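Local coordinates for protein Cas13d (uncultured Ruminococcus sp, PDB 6IV9) that appears to be an RNA-guided CRISPR nuclease that binds a crRNA and uses two HEPN domains for crRNA maturation and target RNA cleavage, at residues N742-I747 against Q911-N916; L829-E834 against H853-R858. The protein carries 2 engineered substitutions. One frame throughout, in Å; residues are numbered along the deposited sequence.

Contact 1: N742-I747 against Q911-N916; sequences NARYVI and QLFDRN. With nucleotides of chain B.
The guanidinium of Arg744 lies flat on the ring of Phe913, the two planes only 12° apart, with NH1 3.7 Å above the ring centre in a cation-pi stack. Bends at chi2 (-74°) and chi3 (-72°) fold the arginine chain round, so that CG rests 3.7 Å from Phe913 CZ while the charged end reaches the phenylalanine backbone. There NH1 and NH2 both donate to the one oxygen Phe913 O, at 3.0 and 3.1 Å, NH2 in the carbonyl plane on a lone pair and NH1 from above that plane. The opposite guanidinium face carries A27 of chain B, whose C2 lies 3.2 Å from NH1. An alanine here would remove the cation and is likely to leave Phe913 O without these two donors and one face of the adenine without its cover. Packing is looser at Tyr745, which touches Phe913 CE1 through CE1 and OH, both at 3.9 Å, its hydroxyl being bonded to Leu907 O and His853 NE2. The partly exposed residues 914-916 turn to the RNA: Asp914 OD1 accepts from N6 of A27 of chain B, Arg915 N donates almost straight to N1 of the same nucleotide, and the Arg915 guanidinium lies over the other face of the base. Sandwiched between two arginines and bonded along its Watson-Crick edge, A27 of chain B sits in an arrangement consistent with recognition of this adenine in the bound crRNA.

Contact 2: L829-E834 against H853-R858; sequences LTVVRE and HYVMQR
A Schellman motif closes helix 816-827, and its positive-phi residue Leu829 also stands at the N-cap position of the short helix 830-833, from which Val831 packs against Val855 and Met856 of helix 848-861. The backbones come close here, 5.6 Å between the CA atoms of Val831 and Met856. With chi1 at 164°, CG1 of Val831 points away from its own backbone N and meets Val855 CG1 at 3.9 Å, the two side chains crossing at a slant. The same Val855 methyl lies 3.7 Å from Val831 O and 4.2 Å from Glu834 O. On the other branch, Val831 CG2 touches Met856 CE at 3.6 Å, turns at chi2 (67°) and chi3 (76°) curling the methionine to bring its terminal methyl there; Met856 CB lies 3.8 Å from the same Val831 CG2. No hydrogen bond joins the segments, which are held by apolar packing. Within helix 848-861 Arg858 NH1 donates to Tyr854 OH at 2.9 Å; the same nitrogen forms a salt bridge outside the helix, with Asp841. Around this pairing, helix 816-827 receives Met856 at Tyr822, Cys825 and Ile826, Leu829 leans on helix 168-197, and helix 876-882 packs against Tyr854, Gln857 and Arg858.

Overall arrangement
From the N terminus the chain first reaches 742-747, within the long helix 713-760, and then passes through helix 816-827 to 829-834. Contact 2 closes a short loop of 18 residues on reaching 853-858. Contact 1 does not close until 163 residues after its first segment, at 911-916 near the C terminus, so contact 2 is nested inside the larger, largely helical loop. Their centres are 15 Å apart, and they touch directly, through the Tyr745-His853 pair and where Asn742 ND2 packs on Leu829 CD1 at 3.4 Å. The long helix thus joins the RNA-facing C-terminal segment to the apolar packing of helices 830-833 and 848-861.

Contact 1: N742-I747 against Q911-N916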
# COMPACT_ATOMS: atom_id res chain seq x y z
N ASN A 742 -1.12 -12.61 2.63
CA ASN A 742 -2.59 -12.80 2.65
C ASN A 742 -3.25 -11.91 1.60
O ASN A 742 -4.18 -12.33 0.97
CB ASN A 742 -3.21 -12.52 4.01
CG ASN A 742 -4.64 -13.01 4.04
OD1 ASN A 742 -4.88 -14.20 4.05
ND2 ASN A 742 -5.58 -12.09 4.01
N ALA A 743 -2.71 -10.72 1.42
CA ALA A 743 -3.26 -9.72 0.48
C ALA A 743 -3.31 -10.30 -0.94
O ALA A 743 -4.24 -10.00 -1.65
CB ALA A 743 -2.42 -8.48 0.54
N ARG A 744 -2.34 -11.11 -1.32
CA ARG A 744 -2.31 -11.69 -2.69
C ARG A 744 -3.54 -12.57 -2.90
O ARG A 744 -4.05 -12.61 -3.98
CB ARG A 744 -1.03 -12.50 -2.90
CG ARG A 744 0.24 -11.67 -2.85
CD ARG A 744 0.35 -10.85 -4.11
NE ARG A 744 0.68 -11.68 -5.24
CZ ARG A 744 1.84 -12.27 -5.41
NH1 ARG A 744 2.86 -11.98 -4.63
NH2 ARG A 744 1.99 -13.16 -6.37
N TYR A 745 -3.90 -13.33 -1.87
CA TYR A 745 -5.07 -14.24 -1.86
C TYR A 745 -6.38 -13.43 -1.87
O TYR A 745 -7.33 -13.83 -2.49
CB TYR A 745 -4.89 -15.34 -0.82
CG TYR A 745 -3.68 -16.16 -1.15
CD1 TYR A 745 -2.43 -15.78 -0.69
CD2 TYR A 745 -3.76 -17.24 -2.00
CE1 TYR A 745 -1.30 -16.49 -1.03
CE2 TYR A 745 -2.64 -17.96 -2.35
CZ TYR A 745 -1.40 -17.58 -1.87
OH TYR A 745 -0.29 -18.27 -2.23
N VAL A 746 -6.37 -12.31 -1.17
CA VAL A 746 -7.55 -11.41 -1.13
C VAL A 746 -7.80 -10.90 -2.55
O VAL A 746 -8.92 -10.90 -2.95
CB VAL A 746 -7.35 -10.25 -0.15
CG1 VAL A 746 -8.48 -9.26 -0.27
CG2 VAL A 746 -7.21 -10.75 1.28
N ILE A 747 -6.75 -10.55 -3.27
CA ILE A 747 -6.92 -10.08 -4.67
C ILE A 747 -7.51 -11.24 -5.48
O ILE A 747 -8.40 -11.02 -6.26
CB ILE A 747 -5.56 -9.63 -5.25
CG1 ILE A 747 -5.04 -8.37 -4.57
CG2 ILE A 747 -5.64 -9.49 -6.75
CD1 ILE A 747 -3.63 -8.03 -4.93
N GLN A 911 8.35 -20.57 -5.77
CA GLN A 911 9.42 -19.91 -6.56
C GLN A 911 8.86 -18.75 -7.39
O GLN A 911 9.63 -17.89 -7.71
CB GLN A 911 10.23 -20.92 -7.37
CG GLN A 911 10.69 -22.10 -6.54
CD GLN A 911 9.76 -23.28 -6.70
OE1 GLN A 911 8.85 -23.50 -5.93
NE2 GLN A 911 10.00 -24.06 -7.75
N LEU A 912 7.61 -18.81 -7.80
CA LEU A 912 7.03 -17.75 -8.66
C LEU A 912 6.29 -16.69 -7.83
O LEU A 912 5.89 -15.71 -8.40
CB LEU A 912 6.02 -18.41 -9.59
CG LEU A 912 6.58 -19.45 -10.55
CD1 LEU A 912 5.51 -19.92 -11.50
CD2 LEU A 912 7.75 -18.88 -11.31
N PHE A 913 6.11 -16.93 -6.55
CA PHE A 913 5.23 -16.05 -5.74
C PHE A 913 5.73 -14.61 -5.54
O PHE A 913 4.96 -13.70 -5.79
CB PHE A 913 4.97 -16.71 -4.40
CG PHE A 913 4.12 -15.90 -3.47
CD1 PHE A 913 2.75 -15.87 -3.62
CD2 PHE A 913 4.68 -15.17 -2.46
CE1 PHE A 913 1.97 -15.12 -2.76
CE2 PHE A 913 3.90 -14.44 -1.59
CZ PHE A 913 2.55 -14.40 -1.75
N ASP A 914 6.96 -14.44 -5.12
CA ASP A 914 7.46 -13.09 -4.78
C ASP A 914 8.37 -12.54 -5.88
O ASP A 914 9.38 -13.12 -6.15
CB ASP A 914 8.21 -13.14 -3.46
CG ASP A 914 8.35 -11.80 -2.78
OD1 ASP A 914 8.46 -10.81 -3.46
OD2 ASP A 914 8.37 -11.79 -1.57
N ARG A 915 8.03 -11.36 -6.38
CA ARG A 915 8.82 -10.69 -7.44
C ARG A 915 10.21 -10.34 -6.92
O ARG A 915 11.09 -10.20 -7.72
CB ARG A 915 8.10 -9.46 -7.99
CG ARG A 915 8.04 -8.29 -7.02
CD ARG A 915 7.15 -7.14 -7.43
NE ARG A 915 7.03 -6.21 -6.32
CZ ARG A 915 5.97 -5.46 -6.04
NH1 ARG A 915 4.90 -5.49 -6.80
NH2 ARG A 915 6.00 -4.68 -4.98
N ASN A 916 10.37 -10.19 -5.61
CA ASN A 916 11.65 -9.78 -4.98
C ASN A 916 12.53 -10.97 -4.61
O ASN A 916 13.61 -10.74 -4.10
CB ASN A 916 11.41 -8.97 -3.72
CG ASN A 916 10.62 -7.72 -3.99
OD1 ASN A 916 11.00 -6.92 -4.83
ND2 ASN A 916 9.51 -7.56 -3.31
P A B 27 -2.84 -10.44 -9.49
OP1 A B 27 -3.47 -11.30 -8.43
OP2 A B 27 -3.74 -9.83 -10.47
O5' A B 27 -2.06 -9.18 -8.97
C5' A B 27 -1.13 -9.39 -7.89
C4' A B 27 -0.51 -8.10 -7.52
O4' A B 27 0.38 -8.29 -6.42
C3' A B 27 0.37 -7.49 -8.61
O3' A B 27 -0.27 -6.37 -9.20
C2' A B 27 1.62 -7.00 -7.86
O2' A B 27 1.92 -5.64 -8.14
C1' A B 27 1.23 -7.21 -6.39
N9 A B 27 2.35 -7.53 -5.51
C8 A B 27 2.64 -6.84 -4.36
N7 A B 27 3.75 -7.23 -3.79
C5 A B 27 4.21 -8.25 -4.61
C6 A B 27 5.34 -9.09 -4.53
N6 A B 27 6.25 -9.02 -3.55
N1 A B 27 5.53 -9.99 -5.53
C2 A B 27 4.61 -10.07 -6.49
N3 A B 27 3.48 -9.37 -6.64
C4 A B 27 3.35 -8.46 -5.66
P G B 36 7.96 -2.86 2.48
OP1 G B 36 7.19 -3.31 3.68
OP2 G B 36 8.92 -1.71 2.62
O5' G B 36 8.88 -3.96 1.83
C5' G B 36 8.33 -5.27 1.58
C4' G B 36 9.31 -6.09 0.78
O4' G B 36 9.54 -5.47 -0.49
C3' G B 36 10.68 -6.26 1.42
O3' G B 36 10.77 -7.39 2.27
C2' G B 36 11.60 -6.42 0.23
O2' G B 36 11.55 -7.73 -0.29
C1' G B 36 10.90 -5.57 -0.83
N9 G B 36 11.46 -4.25 -0.92
C8 G B 36 11.28 -3.19 -0.06
N7 G B 36 11.98 -2.14 -0.40
C5 G B 36 12.68 -2.54 -1.52
C6 G B 36 13.59 -1.83 -2.33
O6 G B 36 13.97 -0.67 -2.21
N1 G B 36 14.05 -2.61 -3.38
C2 G B 36 13.68 -3.91 -3.62
N2 G B 36 14.22 -4.49 -4.68
N3 G B 36 12.83 -4.58 -2.87
C4 G B 36 12.38 -3.85 -1.84
P C B 1 8.44 -23.65 -13.68
OP1 C B 1 7.06 -23.13 -13.84
OP2 C B 1 8.74 -24.58 -12.55
O5' C B 1 9.45 -22.43 -13.49
C5' C B 1 10.36 -21.94 -14.51
C4' C B 1 10.69 -20.51 -14.14
O4' C B 1 11.09 -20.44 -12.77
C3' C B 1 11.69 -19.69 -14.94
O3' C B 1 11.03 -18.65 -15.66
C2' C B 1 12.58 -19.04 -13.85
O2' C B 1 12.65 -17.64 -13.86
C1' C B 1 11.75 -19.23 -12.59
N1 C B 1 12.47 -19.29 -11.31
C2 C B 1 13.52 -20.19 -11.14
O2 C B 1 13.90 -20.88 -12.10
N3 C B 1 14.12 -20.27 -9.93
C4 C B 1 13.70 -19.50 -8.92
N4 C B 1 14.33 -19.60 -7.75
C5 C B 1 12.62 -18.59 -9.08
C6 C B 1 12.03 -18.53 -10.27

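Contact 2: L829-E834 against H853-R858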
# COMPACT_ATOMS: atom_id res chain seq x y z
N LEU A 829 -8.32 -13.02 7.55
CA LEU A 829 -6.92 -13.02 8.03
C LEU A 829 -6.73 -14.07 9.13
O LEU A 829 -6.00 -13.82 10.04
CB LEU A 829 -6.50 -11.62 8.48
CG LEU A 829 -6.01 -10.73 7.35
CD1 LEU A 829 -7.15 -10.33 6.45
CD2 LEU A 829 -5.28 -9.51 7.85
N THR A 830 -7.31 -15.24 8.93
CA THR A 830 -7.25 -16.35 9.92
C THR A 830 -5.80 -16.79 10.15
O THR A 830 -5.47 -17.13 11.25
CB THR A 830 -8.10 -17.53 9.46
OG1 THR A 830 -9.40 -17.00 9.27
CG2 THR A 830 -8.10 -18.66 10.46
N VAL A 831 -4.98 -16.75 9.12
CA VAL A 831 -3.58 -17.19 9.29
C VAL A 831 -2.91 -16.28 10.32
O VAL A 831 -2.18 -16.77 11.13
CB VAL A 831 -2.83 -17.14 7.95
CG1 VAL A 831 -1.34 -17.19 8.14
CG2 VAL A 831 -3.31 -18.23 7.01
N VAL A 832 -3.12 -14.98 10.20
CA VAL A 832 -2.51 -14.03 11.17
C VAL A 832 -3.15 -14.24 12.54
O VAL A 832 -2.44 -14.32 13.50
CB VAL A 832 -2.62 -12.58 10.70
CG1 VAL A 832 -2.01 -11.65 11.73
CG2 VAL A 832 -1.94 -12.42 9.37
N ARG A 833 -4.47 -14.25 12.57
CA ARG A 833 -5.16 -14.68 13.88
C ARG A 833 -4.81 -15.92 14.67
O ARG A 833 -4.60 -15.82 15.84
CB ARG A 833 -6.67 -14.64 13.66
CG ARG A 833 -7.46 -14.77 14.95
CD ARG A 833 -8.94 -14.61 14.73
NE ARG A 833 -9.29 -13.21 14.86
CZ ARG A 833 -9.59 -12.62 16.01
NH1 ARG A 833 -10.04 -13.34 17.02
NH2 ARG A 833 -9.46 -11.32 16.14
N GLU A 834 -4.52 -16.99 13.93
CA GLU A 834 -4.20 -18.34 14.46
C GLU A 834 -2.71 -18.66 14.35
O GLU A 834 -2.36 -19.78 14.54
CB GLU A 834 -5.00 -19.34 13.63
CG GLU A 834 -6.49 -19.12 13.68
CD GLU A 834 -7.08 -19.35 15.05
OE1 GLU A 834 -6.75 -20.36 15.66
OE2 GLU A 834 -7.87 -18.52 15.50
N HIS A 853 1.13 -20.91 4.17
CA HIS A 853 0.43 -22.13 3.69
C HIS A 853 0.35 -23.20 4.79
O HIS A 853 -0.65 -23.87 4.88
CB HIS A 853 0.94 -22.55 2.32
CG HIS A 853 0.44 -21.63 1.26
ND1 HIS A 853 -0.88 -21.55 0.95
CD2 HIS A 853 1.06 -20.72 0.50
CE1 HIS A 853 -1.04 -20.66 0.02
NE2 HIS A 853 0.11 -20.13 -0.26
N TYR A 854 1.40 -23.36 5.58
CA TYR A 854 1.30 -24.38 6.65
C TYR A 854 0.19 -24.00 7.63
O TYR A 854 -0.65 -24.79 7.92
CB TYR A 854 2.63 -24.57 7.37
CG TYR A 854 2.47 -25.53 8.52
CD1 TYR A 854 2.44 -26.89 8.29
CD2 TYR A 854 2.27 -25.08 9.81
CE1 TYR A 854 2.24 -27.78 9.32
CE2 TYR A 854 2.07 -25.96 10.85
CZ TYR A 854 2.05 -27.32 10.61
OH TYR A 854 1.84 -28.19 11.61
N VAL A 855 0.19 -22.76 8.09
CA VAL A 855 -0.84 -22.31 9.06
C VAL A 855 -2.21 -22.39 8.39
O VAL A 855 -3.13 -22.86 9.00
CB VAL A 855 -0.55 -20.88 9.56
CG1 VAL A 855 -1.66 -20.35 10.43
CG2 VAL A 855 0.79 -20.79 10.26
N MET A 856 -2.30 -21.99 7.13
CA MET A 856 -3.60 -22.02 6.43
C MET A 856 -4.11 -23.47 6.36
O MET A 856 -5.25 -23.68 6.62
CB MET A 856 -3.46 -21.48 5.01
CG MET A 856 -4.74 -21.55 4.23
SD MET A 856 -6.05 -20.47 4.81
CE MET A 856 -5.46 -18.90 4.18
N GLN A 857 -3.24 -24.40 6.00
CA GLN A 857 -3.64 -25.83 5.87
C GLN A 857 -4.08 -26.37 7.24
O GLN A 857 -5.01 -27.12 7.29
CB GLN A 857 -2.54 -26.61 5.17
CG GLN A 857 -2.41 -26.21 3.71
CD GLN A 857 -1.26 -26.83 2.96
OE1 GLN A 857 -0.62 -27.75 3.42
NE2 GLN A 857 -1.01 -26.30 1.78
N ARG A 858 -3.39 -25.99 8.30
CA ARG A 858 -3.81 -26.44 9.65
C ARG A 858 -5.19 -25.87 9.97
O ARG A 858 -5.98 -26.58 10.54
CB ARG A 858 -2.77 -26.02 10.69
CG ARG A 858 -1.47 -26.81 10.60
CD ARG A 858 -1.64 -28.27 10.94
NE ARG A 858 -2.31 -28.46 12.20
CZ ARG A 858 -1.71 -28.50 13.37
NH1 ARG A 858 -0.41 -28.36 13.46
NH2 ARG A 858 -2.42 -28.67 14.46